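Local coordinates for protein glutamate racemase (Campylobacter jejuni, PDB 3UHF) that is an alpha/beta protein of the Asp/Glu/hydantoin racemase family, built on two parallel sheets, and holds D-glutamic acid in its pocket, at residues A[38-49]-A[226-236]; A[87-98]-A[110-118]. All blocks are in the same frame, centred on the assembly; numbering follows the deposited sequence.

Contact 1 (A[38-49]-A[226-236]); sequences SVLKSLYEARLF and HSGDAIVEFLK
S42 and V232 carry this helix pair, with L48 closing its far end. Helices 38-45 and 227-236 run broadly the same way, their axes 7.9 Å apart at a crossing angle of -41°. They come together most closely at G228, where the missing side chain lets V39 CA sit 4.1 Å from G228 CA. S42 lies over that spot. Its OG donates to D229 OD1 at 3.2 Å, arriving from above the carboxylate plane. The D229 backbone is held too: D229 N donates to ND1 of H226, the N-cap residue, at an N-H...N angle of 161°, with a weaker bond from G228 N to the same nitrogen. The other imidazole nitrogen, NE2, shares a water with S38 O, so both ring nitrogens are engaged.

One turn on, V232 divides its two methyls. With CG1 anti to the backbone N (chi1 168°), that methyl meets A46 CB at 3.7 Å, while CG2 rests on the S42 carbonyl, 3.5 Å from S42 O. L43 CD2 reaches past V232 to L235 CD1 at 3.8 Å. After the Schellman turn at R47, L48 points back at the second helix, and its CD2 packs 3.9 Å from K236 CG; beyond that, the lysine chain bends and its NZ salt-bridges E233 OE2.

Underneath lies the five-stranded sheet: L43 and F49 reach strand 26-31, L235 packs on M89 and I91 of strand 89-92, and F234 turns from the pair toward helix 117-128.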
loop_
_atom_site.group_PDB
_atom_site.type_symbol
_atom_site.label_atom_id
_atom_site.label_comp_id
_atom_site.label_asym_id
_atom_site.label_seq_id
_atom_site.Cartn_x
_atom_site.Cartn_y
_atom_site.Cartn_z
ATOM N N SER A 38 -4.837 -1.799 -5.006
ATOM C CA SER A 38 -3.604 -1.936 -5.774
ATOM C C SER A 38 -2.688 -2.986 -5.130
ATOM O O SER A 38 -1.962 -3.713 -5.823
ATOM C CB SER A 38 -2.881 -0.594 -5.929
ATOM O OG SER A 38 -2.395 -0.120 -4.688
ATOM N N VAL A 39 -2.743 -3.062 -3.803
ATOM C CA VAL A 39 -2.006 -4.066 -3.048
ATOM C C VAL A 39 -2.706 -5.413 -3.159
ATOM O O VAL A 39 -2.060 -6.446 -3.373
ATOM C CB VAL A 39 -1.856 -3.663 -1.564
ATOM C CG1 VAL A 39 -1.222 -4.797 -0.758
ATOM C CG2 VAL A 39 -1.005 -2.399 -1.452
ATOM N N LEU A 40 -4.030 -5.404 -3.035
ATOM C CA LEU A 40 -4.802 -6.634 -3.192
ATOM C C LEU A 40 -4.486 -7.301 -4.530
ATOM O O LEU A 40 -4.299 -8.521 -4.603
ATOM C CB LEU A 40 -6.298 -6.354 -3.088
ATOM C CG LEU A 40 -7.171 -7.606 -3.181
ATOM C CD1 LEU A 40 -6.952 -8.473 -1.957
ATOM C CD2 LEU A 40 -8.649 -7.246 -3.337
ATOM N N LYS A 41 -4.400 -6.489 -5.580
ATOM C CA LYS A 41 -4.102 -7.001 -6.912
ATOM C C LYS A 41 -2.791 -7.786 -6.926
ATOM O O LYS A 41 -2.730 -8.891 -7.459
ATOM C CB LYS A 41 -4.054 -5.855 -7.920
ATOM C CG LYS A 41 -3.842 -6.294 -9.362
ATOM C CD LYS A 41 -4.071 -5.105 -10.294
ATOM C CE LYS A 41 -4.039 -5.513 -11.755
ATOM N NZ LYS A 41 -2.691 -5.991 -12.159
ATOM N N SER A 42 -1.741 -7.223 -6.332
ATOM C CA SER A 42 -0.449 -7.908 -6.311
ATOM C C SER A 42 -0.533 -9.219 -5.550
ATOM O O SER A 42 0.001 -10.238 -6.000
ATOM C CB SER A 42 0.625 -7.019 -5.674
ATOM O OG SER A 42 0.710 -5.769 -6.335
ATOM N N LEU A 43 -1.193 -9.191 -4.393
ATOM C CA LEU A 43 -1.322 -10.392 -3.556
ATOM C C LEU A 43 -2.107 -11.492 -4.246
ATOM O O LEU A 43 -1.771 -12.674 -4.159
ATOM C CB LEU A 43 -1.994 -10.044 -2.230
ATOM C CG LEU A 43 -1.239 -9.056 -1.343
ATOM C CD1 LEU A 43 -2.135 -8.581 -0.207
ATOM C CD2 LEU A 43 0.027 -9.714 -0.792
ATOM N N TYR A 44 -3.155 -11.078 -4.941
ATOM C CA TYR A 44 -4.055 -11.971 -5.649
ATOM C C TYR A 44 -3.355 -12.630 -6.830
ATOM O O TYR A 44 -3.431 -13.851 -7.017
ATOM C CB TYR A 44 -5.239 -11.127 -6.128
ATOM C CG TYR A 44 -6.359 -11.856 -6.812
ATOM C CD1 TYR A 44 -7.081 -12.847 -6.159
ATOM C CD2 TYR A 44 -6.730 -11.515 -8.101
ATOM C CE1 TYR A 44 -8.132 -13.496 -6.789
ATOM C CE2 TYR A 44 -7.775 -12.154 -8.738
ATOM C CZ TYR A 44 -8.473 -13.140 -8.081
ATOM O OH TYR A 44 -9.509 -13.773 -8.728
ATOM N N GLU A 45 -2.674 -11.826 -7.637
ATOM C CA GLU A 45 -2.028 -12.360 -8.834
ATOM C C GLU A 45 -0.825 -13.236 -8.493
ATOM O O GLU A 45 -0.460 -14.132 -9.259
ATOM C CB GLU A 45 -1.661 -11.231 -9.802
ATOM C CG GLU A 45 -2.894 -10.452 -10.269
ATOM C CD GLU A 45 -2.573 -9.305 -11.218
ATOM O OE1 GLU A 45 -1.379 -8.980 -11.414
ATOM O OE2 GLU A 45 -3.531 -8.718 -11.770
ATOM N N ALA A 46 -0.227 -12.998 -7.329
ATOM C CA ALA A 46 0.905 -13.810 -6.870
ATOM C C ALA A 46 0.499 -15.220 -6.414
ATOM O O ALA A 46 1.359 -16.079 -6.191
ATOM C CB ALA A 46 1.655 -13.081 -5.757
ATOM N N ARG A 47 -0.805 -15.445 -6.276
ATOM C CA ARG A 47 -1.352 -16.736 -5.856
ATOM C C ARG A 47 -0.758 -17.278 -4.558
ATOM O O ARG A 47 -0.340 -18.436 -4.491
ATOM C CB ARG A 47 -1.220 -17.768 -6.981
ATOM C CG ARG A 47 -1.985 -17.370 -8.235
ATOM C CD ARG A 47 -2.355 -18.571 -9.085
ATOM N NE ARG A 47 -3.192 -18.174 -10.213
ATOM C CZ ARG A 47 -3.908 -19.016 -10.950
ATOM N NH1 ARG A 47 -3.898 -20.316 -10.677
ATOM N NH2 ARG A 47 -4.638 -18.561 -11.958
ATOM N N LEU A 48 -0.737 -16.439 -3.529
ATOM C CA LEU A 48 -0.124 -16.800 -2.256
ATOM C C LEU A 48 -1.131 -17.407 -1.291
ATOM O O LEU A 48 -0.772 -18.225 -0.438
ATOM C CB LEU A 48 0.480 -15.560 -1.593
ATOM C CG LEU A 48 1.517 -14.723 -2.340
ATOM C CD1 LEU A 48 1.835 -13.479 -1.525
ATOM C CD2 LEU A 48 2.775 -15.518 -2.612
ATOM N N PHE A 49 -2.388 -16.995 -1.412
ATOM C CA PHE A 49 -3.393 -17.333 -0.410
ATOM C C PHE A 49 -4.635 -17.973 -1.004
ATOM O O PHE A 49 -4.923 -17.815 -2.191
ATOM C CB PHE A 49 -3.789 -16.076 0.359
ATOM C CG PHE A 49 -2.620 -15.294 0.844
ATOM C CD1 PHE A 49 -2.352 -14.039 0.335
ATOM C CD2 PHE A 49 -1.756 -15.834 1.783
ATOM C CE1 PHE A 49 -1.260 -13.317 0.772
ATOM C CE2 PHE A 49 -0.660 -15.117 2.222
ATOM C CZ PHE A 49 -0.413 -13.860 1.712
ATOM N N HIS A 226 6.750 -0.296 -6.571
ATOM C CA HIS A 226 5.315 -0.517 -6.333
ATOM C C HIS A 226 5.162 -1.205 -4.959
ATOM O O HIS A 226 5.804 -2.228 -4.701
ATOM C CB HIS A 226 4.817 -1.401 -7.487
ATOM C CG HIS A 226 3.345 -1.672 -7.504
ATOM N ND1 HIS A 226 2.714 -2.443 -6.551
ATOM C CD2 HIS A 226 2.395 -1.349 -8.417
ATOM C CE1 HIS A 226 1.431 -2.548 -6.856
ATOM N NE2 HIS A 226 1.214 -1.902 -7.987
ATOM N N SER A 227 4.362 -0.622 -4.065
ATOM C CA SER A 227 4.235 -1.131 -2.693
ATOM C C SER A 227 3.612 -2.519 -2.631
ATOM O O SER A 227 3.962 -3.327 -1.759
ATOM C CB SER A 227 3.434 -0.151 -1.811
ATOM O OG SER A 227 4.165 1.045 -1.584
ATOM N N GLY A 228 2.690 -2.800 -3.548
ATOM C CA GLY A 228 2.061 -4.111 -3.619
ATOM C C GLY A 228 3.025 -5.199 -4.062
ATOM O O GLY A 228 3.084 -6.279 -3.468
ATOM N N ASP A 229 3.769 -4.937 -5.126
ATOM C CA ASP A 229 4.775 -5.907 -5.570
ATOM C C ASP A 229 5.838 -6.076 -4.486
ATOM O O ASP A 229 6.351 -7.170 -4.278
ATOM C CB ASP A 229 5.426 -5.452 -6.873
ATOM C CG ASP A 229 4.441 -5.407 -8.039
ATOM O OD1 ASP A 229 3.398 -6.096 -7.970
ATOM O OD2 ASP A 229 4.714 -4.689 -9.027
ATOM N N ALA A 230 6.168 -4.987 -3.798
ATOM C CA ALA A 230 7.164 -5.044 -2.728
ATOM C C ALA A 230 6.727 -5.966 -1.593
ATOM O O ALA A 230 7.513 -6.785 -1.109
ATOM C CB ALA A 230 7.454 -3.645 -2.185
ATOM N N ILE A 231 5.480 -5.825 -1.151
ATOM C CA ILE A 231 5.005 -6.635 -0.036
ATOM C C ILE A 231 4.911 -8.111 -0.451
ATOM O O ILE A 231 5.134 -8.993 0.367
ATOM C CB ILE A 231 3.668 -6.092 0.577
ATOM C CG1 ILE A 231 3.313 -6.807 1.885
ATOM C CG2 ILE A 231 2.510 -6.260 -0.399
ATOM C CD1 ILE A 231 4.355 -6.705 2.979
ATOM N N VAL A 232 4.621 -8.391 -1.719
ATOM C CA VAL A 232 4.630 -9.789 -2.170
ATOM C C VAL A 232 6.006 -10.432 -1.941
ATOM O O VAL A 232 6.107 -11.522 -1.382
ATOM C CB VAL A 232 4.223 -9.946 -3.655
ATOM C CG1 VAL A 232 4.540 -11.347 -4.147
ATOM C CG2 VAL A 232 2.730 -9.636 -3.847
ATOM N N GLU A 233 7.068 -9.745 -2.350
ATOM C CA GLU A 233 8.412 -10.308 -2.209
ATOM C C GLU A 233 8.794 -10.453 -0.736
ATOM O O GLU A 233 9.413 -11.435 -0.325
ATOM C CB GLU A 233 9.426 -9.433 -2.938
ATOM C CG GLU A 233 9.159 -9.328 -4.429
ATOM C CD GLU A 233 9.135 -10.699 -5.091
ATOM O OE1 GLU A 233 10.144 -11.433 -4.974
ATOM O OE2 GLU A 233 8.106 -11.050 -5.711
ATOM N N PHE A 234 8.416 -9.447 0.043
ATOM C CA PHE A 234 8.628 -9.417 1.487
ATOM C C PHE A 234 7.965 -10.606 2.183
ATOM O O PHE A 234 8.577 -11.266 3.031
ATOM C CB PHE A 234 8.076 -8.077 2.011
ATOM C CG PHE A 234 8.193 -7.880 3.504
ATOM C CD1 PHE A 234 9.207 -7.094 4.033
ATOM C CD2 PHE A 234 7.263 -8.434 4.366
ATOM C CE1 PHE A 234 9.306 -6.890 5.394
ATOM C CE2 PHE A 234 7.360 -8.237 5.730
ATOM C CZ PHE A 234 8.381 -7.460 6.245
ATOM N N LEU A 235 6.709 -10.880 1.835
ATOM C CA LEU A 235 5.977 -11.975 2.466
ATOM C C LEU A 235 6.566 -13.343 2.154
ATOM O O LEU A 235 6.621 -14.216 3.029
ATOM C CB LEU A 235 4.506 -11.946 2.056
ATOM C CG LEU A 235 3.774 -10.748 2.665
ATOM C CD1 LEU A 235 2.358 -10.646 2.121
ATOM C CD2 LEU A 235 3.773 -10.864 4.181
ATOM N N LYS A 236 7.000 -13.538 0.912
ATOM C CA LYS A 236 7.599 -14.818 0.527
ATOM C C LYS A 236 8.861 -15.114 1.331
ATOM O O LYS A 236 9.192 -16.275 1.597
ATOM C CB LYS A 236 7.869 -14.858 -0.980
ATOM C CG LYS A 236 6.577 -14.850 -1.807
ATOM C CD LYS A 236 6.802 -15.121 -3.291
ATOM C CE LYS A 236 7.310 -13.884 -4.011
ATOM N NZ LYS A 236 7.194 -14.004 -5.494
HETATM O O HOH W 1 -1.385 -3.052 -8.430
#

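Contact 2 (A[87-98]-A[110-118]); sequences IDMLIIACNTAS and HFPVYGVID. With DGL (D-glutamic acid), chain C.
Strands 89-92 and 113-114 pair in parallel, L90 against V113 and I91 against Y114, through L90 N to P112 O, Y114 N to L90 O and I92 N to Y114 O, the last being short at 2.7 Å. Helices link them in a beta-alpha-beta crossover at one border of the five-stranded sheet.

F111, just before strand 113-114, packs on I87 and L90. Its CG sits between backbone N and carbonyl carbon (chi1 42°), which brings the ring under I87: I87 CG1 stands over one face, 4.2 Å from the ring centroid in a CH-pi contact, while F111 CE1 touches L90 CB at 3.7 Å. On the sheet face carrying I91 and Y114, M89 SD meets the edge of the Y114 ring, 4.0 Å from Y114 CE2, a Met-aromatic contact made in the ring plane. Y114 OH is hydrogen-bonded to E239 OE2.

Past the strands V116 wedges in, its CG1 3.6 Å from I92 O and its CG2 against A93 O. S98 OG lies beside it as a relay, accepting from V116 N at 3.1 Å and donating to C94 O at 2.8 Å. S98 N reaches that carbonyl from the opposite face, so two donors grip C94 O.

This network probably steadies the start of helix 95-98, where D-glutamic acid binds. C94 SG caps the helix by accepting from A97 N, N95 N donates to DGL O, and T96 OG1 donates to DGL OXT at 2.7 Å. With the ligand carboxylate at the helix N-terminus, the helix dipole probably helps to hold its negative charge.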
loop_
_atom_site.group_PDB
_atom_site.type_symbol
_atom_site.label_atom_id
_atom_site.label_comp_id
_atom_site.label_asym_id
_atom_site.label_seq_id
_atom_site.Cartn_x
_atom_site.Cartn_y
_atom_site.Cartn_z
ATOM N N ILE A 87 -8.400 -14.807 10.791
ATOM C CA ILE A 87 -7.386 -14.717 9.743
ATOM C C ILE A 87 -6.012 -15.155 10.240
ATOM O O ILE A 87 -5.710 -15.048 11.428
ATOM C CB ILE A 87 -7.284 -13.300 9.163
ATOM C CG1 ILE A 87 -7.044 -12.281 10.278
ATOM C CG2 ILE A 87 -8.552 -12.944 8.401
ATOM C CD1 ILE A 87 -6.858 -10.849 9.759
ATOM N N ASP A 88 -5.184 -15.637 9.317
ATOM C CA ASP A 88 -3.848 -16.128 9.641
ATOM C C ASP A 88 -2.839 -14.995 9.785
ATOM O O ASP A 88 -1.846 -15.127 10.503
ATOM C CB ASP A 88 -3.368 -17.116 8.578
ATOM C CG ASP A 88 -4.199 -18.386 8.548
ATOM O OD1 ASP A 88 -4.728 -18.783 9.612
ATOM O OD2 ASP A 88 -4.327 -18.984 7.458
ATOM N N MET A 89 -3.088 -13.896 9.075
ATOM C CA MET A 89 -2.307 -12.682 9.233
ATOM C C MET A 89 -3.034 -11.492 8.610
ATOM O O MET A 89 -3.980 -11.655 7.836
ATOM C CB MET A 89 -0.903 -12.824 8.643
ATOM C CG MET A 89 -0.807 -12.712 7.148
ATOM S SD MET A 89 0.910 -12.920 6.598
ATOM C CE MET A 89 0.663 -13.178 4.855
ATOM N N LEU A 90 -2.588 -10.301 8.972
ATOM C CA LEU A 90 -3.205 -9.077 8.489
ATOM C C LEU A 90 -2.181 -8.223 7.765
ATOM O O LEU A 90 -1.105 -7.924 8.299
ATOM C CB LEU A 90 -3.800 -8.289 9.650
ATOM C CG LEU A 90 -4.354 -6.912 9.271
ATOM C CD1 LEU A 90 -5.459 -7.047 8.232
ATOM C CD2 LEU A 90 -4.865 -6.189 10.512
ATOM N N ILE A 91 -2.530 -7.822 6.547
ATOM C CA ILE A 91 -1.703 -6.930 5.764
ATOM C C ILE A 91 -2.326 -5.541 5.774
ATOM O O ILE A 91 -3.499 -5.370 5.412
ATOM C CB ILE A 91 -1.593 -7.393 4.304
ATOM C CG1 ILE A 91 -1.092 -8.833 4.233
ATOM C CG2 ILE A 91 -0.682 -6.450 3.512
ATOM C CD1 ILE A 91 0.186 -9.061 5.010
ATOM N N ILE A 92 -1.552 -4.561 6.217
ATOM C CA ILE A 92 -1.981 -3.161 6.166
ATOM C C ILE A 92 -1.512 -2.586 4.829
ATOM O O ILE A 92 -0.352 -2.203 4.684
ATOM C CB ILE A 92 -1.370 -2.352 7.330
ATOM C CG1 ILE A 92 -1.642 -3.059 8.670
ATOM C CG2 ILE A 92 -1.904 -0.920 7.346
ATOM C CD1 ILE A 92 -3.125 -3.275 8.962
ATOM N N ALA A 93 -2.408 -2.575 3.843
ATOM C CA ALA A 93 -2.082 -2.107 2.495
ATOM C C ALA A 93 -1.772 -0.617 2.504
ATOM O O ALA A 93 -1.037 -0.118 1.662
ATOM C CB ALA A 93 -3.254 -2.391 1.529
ATOM N N CYS A 94 -2.360 0.083 3.464
ATOM C CA CYS A 94 -2.319 1.539 3.520
ATOM C C CYS A 94 -0.955 2.031 4.000
ATOM O O CYS A 94 -0.504 1.638 5.070
ATOM C CB CYS A 94 -3.403 2.021 4.478
ATOM S SG CYS A 94 -3.535 3.818 4.600
ATOM N N ASN A 95 -0.308 2.889 3.214
ATOM C CA ASN A 95 0.989 3.421 3.603
ATOM C C ASN A 95 0.844 4.362 4.785
ATOM O O ASN A 95 1.742 4.453 5.621
ATOM C CB ASN A 95 1.659 4.150 2.435
ATOM C CG ASN A 95 1.881 3.239 1.233
ATOM O OD1 ASN A 95 0.944 2.915 0.509
ATOM N ND2 ASN A 95 3.130 2.822 1.022
ATOM N N THR A 96 -0.284 5.069 4.849
ATOM C CA THR A 96 -0.511 6.012 5.937
ATOM C C THR A 96 -0.695 5.264 7.249
ATOM O O THR A 96 -0.044 5.578 8.253
ATOM C CB THR A 96 -1.721 6.937 5.654
ATOM O OG1 THR A 96 -1.447 7.735 4.491
ATOM C CG2 THR A 96 -1.976 7.852 6.846
ATOM N N ALA A 97 -1.560 4.249 7.235
ATOM C CA ALA A 97 -1.720 3.385 8.399
ATOM C C ALA A 97 -0.399 2.707 8.773
ATOM O O ALA A 97 -0.083 2.544 9.962
ATOM C CB ALA A 97 -2.800 2.340 8.144
ATOM N N SER A 98 0.367 2.308 7.764
ATOM C CA SER A 98 1.636 1.615 8.018
ATOM C C SER A 98 2.630 2.536 8.723
ATOM O O SER A 98 3.491 2.074 9.483
ATOM C CB SER A 98 2.253 1.074 6.713
ATOM O OG SER A 98 1.489 0.005 6.166
ATOM N N HIS A 110 -2.932 -11.181 17.810
ATOM C CA HIS A 110 -2.205 -12.409 18.112
ATOM C C HIS A 110 -1.871 -13.191 16.851
ATOM O O HIS A 110 -1.652 -14.397 16.889
ATOM C CB HIS A 110 -2.967 -13.258 19.132
ATOM C CG HIS A 110 -3.179 -12.557 20.434
ATOM N ND1 HIS A 110 -4.430 -12.221 20.905
ATOM C CD2 HIS A 110 -2.294 -12.087 21.344
ATOM C CE1 HIS A 110 -4.306 -11.593 22.061
ATOM N NE2 HIS A 110 -3.020 -11.492 22.344
ATOM N N PHE A 111 -1.826 -12.481 15.729
ATOM C CA PHE A 111 -1.331 -13.029 14.472
ATOM C C PHE A 111 -0.407 -11.983 13.852
ATOM O O PHE A 111 -0.440 -10.826 14.260
ATOM C CB PHE A 111 -2.491 -13.374 13.536
ATOM C CG PHE A 111 -3.572 -12.344 13.516
ATOM C CD1 PHE A 111 -3.409 -11.160 12.807
ATOM C CD2 PHE A 111 -4.755 -12.555 14.207
ATOM C CE1 PHE A 111 -4.407 -10.201 12.796
ATOM C CE2 PHE A 111 -5.756 -11.603 14.196
ATOM C CZ PHE A 111 -5.583 -10.425 13.484
ATOM N N PRO A 112 0.449 -12.390 12.896
ATOM C CA PRO A 112 1.358 -11.408 12.298
ATOM C C PRO A 112 0.615 -10.263 11.622
ATOM O O PRO A 112 -0.432 -10.483 11.014
ATOM C CB PRO A 112 2.113 -12.228 11.247
ATOM C CG PRO A 112 2.066 -13.638 11.765
ATOM C CD PRO A 112 0.735 -13.764 12.443
ATOM N N VAL A 113 1.163 -9.059 11.744
ATOM C CA VAL A 113 0.636 -7.879 11.067
ATOM C C VAL A 113 1.790 -7.227 10.318
ATOM O O VAL A 113 2.820 -6.912 10.915
ATOM C CB VAL A 113 0.039 -6.888 12.065
ATOM C CG1 VAL A 113 -0.491 -5.630 11.346
ATOM C CG2 VAL A 113 -1.074 -7.557 12.877
ATOM N N TYR A 114 1.628 -7.046 9.011
ATOM C CA TYR A 114 2.667 -6.443 8.175
ATOM C C TYR A 114 2.102 -5.240 7.445
ATOM O O TYR A 114 0.978 -5.303 6.943
ATOM C CB TYR A 114 3.168 -7.444 7.136
ATOM C CG TYR A 114 3.877 -8.633 7.748
ATOM C CD1 TYR A 114 5.115 -8.478 8.355
ATOM C CD2 TYR A 114 3.303 -9.898 7.735
ATOM C CE1 TYR A 114 5.775 -9.558 8.930
ATOM C CE2 TYR A 114 3.957 -10.991 8.310
ATOM C CZ TYR A 114 5.188 -10.805 8.900
ATOM O OH TYR A 114 5.842 -11.872 9.467
ATOM N N GLY A 115 2.887 -4.162 7.394
ATOM C CA GLY A 115 2.557 -2.975 6.613
ATOM C C GLY A 115 3.344 -3.034 5.316
ATOM O O GLY A 115 3.923 -4.085 4.998
ATOM N N VAL A 116 3.380 -1.929 4.575
ATOM C CA VAL A 116 4.027 -1.908 3.270
ATOM C C VAL A 116 5.298 -1.056 3.219
ATOM O O VAL A 116 5.959 -0.986 2.185
ATOM C CB VAL A 116 3.058 -1.430 2.166
ATOM C CG1 VAL A 116 1.985 -2.491 1.901
ATOM C CG2 VAL A 116 2.416 -0.079 2.552
ATOM N N ILE A 117 5.650 -0.412 4.324
ATOM C CA ILE A 117 6.781 0.511 4.296
ATOM C C ILE A 117 8.131 -0.218 4.317
ATOM O O ILE A 117 8.999 0.071 3.494
ATOM C CB ILE A 117 6.694 1.549 5.431
ATOM C CG1 ILE A 117 5.451 2.423 5.214
ATOM C CG2 ILE A 117 7.942 2.408 5.461
ATOM C CD1 ILE A 117 5.197 3.435 6.310
ATOM N N ASP A 118 8.307 -1.148 5.249
ATOM C CA ASP A 118 9.540 -1.939 5.314
ATOM C C ASP A 118 9.768 -2.640 3.971
ATOM O O ASP A 118 10.866 -2.578 3.393
ATOM C CB ASP A 118 9.445 -2.942 6.464
ATOM C CG ASP A 118 10.761 -3.652 6.755
ATOM O OD1 ASP A 118 11.737 -3.473 5.993
ATOM O OD2 ASP A 118 10.811 -4.402 7.760
HETATM N N DGL C . -4.429 4.563 1.608
HETATM C CA DGL C . -3.701 5.825 1.774
HETATM C C DGL C . -2.205 5.587 1.659
HETATM O O DGL C . -1.761 4.573 1.102
HETATM C CB DGL C . -4.128 6.845 0.719
HETATM C CG DGL C . -5.556 7.353 0.912
HETATM C CD DGL C . -5.713 8.018 2.263
HETATM O OE1 DGL C . -6.313 7.397 3.169
HETATM O OE2 DGL C . -5.201 9.146 2.427
HETATM O OXT DGL C . -1.420 6.423 2.089
#

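Contact 2 is nested along the chain inside the loop closed by contact 1, and their centres lie about 12 Å apart. They meet directly: F49 CZ is 3.4 Å from M89 CE, I231 CD1 is 3.3 Å from G115 O, and F234 CE2 is 3.5 Å from Y114 CD1, the two rings inclined at about 70°. Helix 227-238 thus packs against the sheet border that contact 2 builds. Contact 2 supplies C94, N95 and T96 directly to the D-glutamic acid pocket. Contact 1 stands one layer back: the V39 side chain, packed on A93, is about 7 Å from the ligand, and S38 OG is hydrogen-bonded to T205 O, while the T205 backbone N-H is hydrogen-bonded to D-glutamic acid.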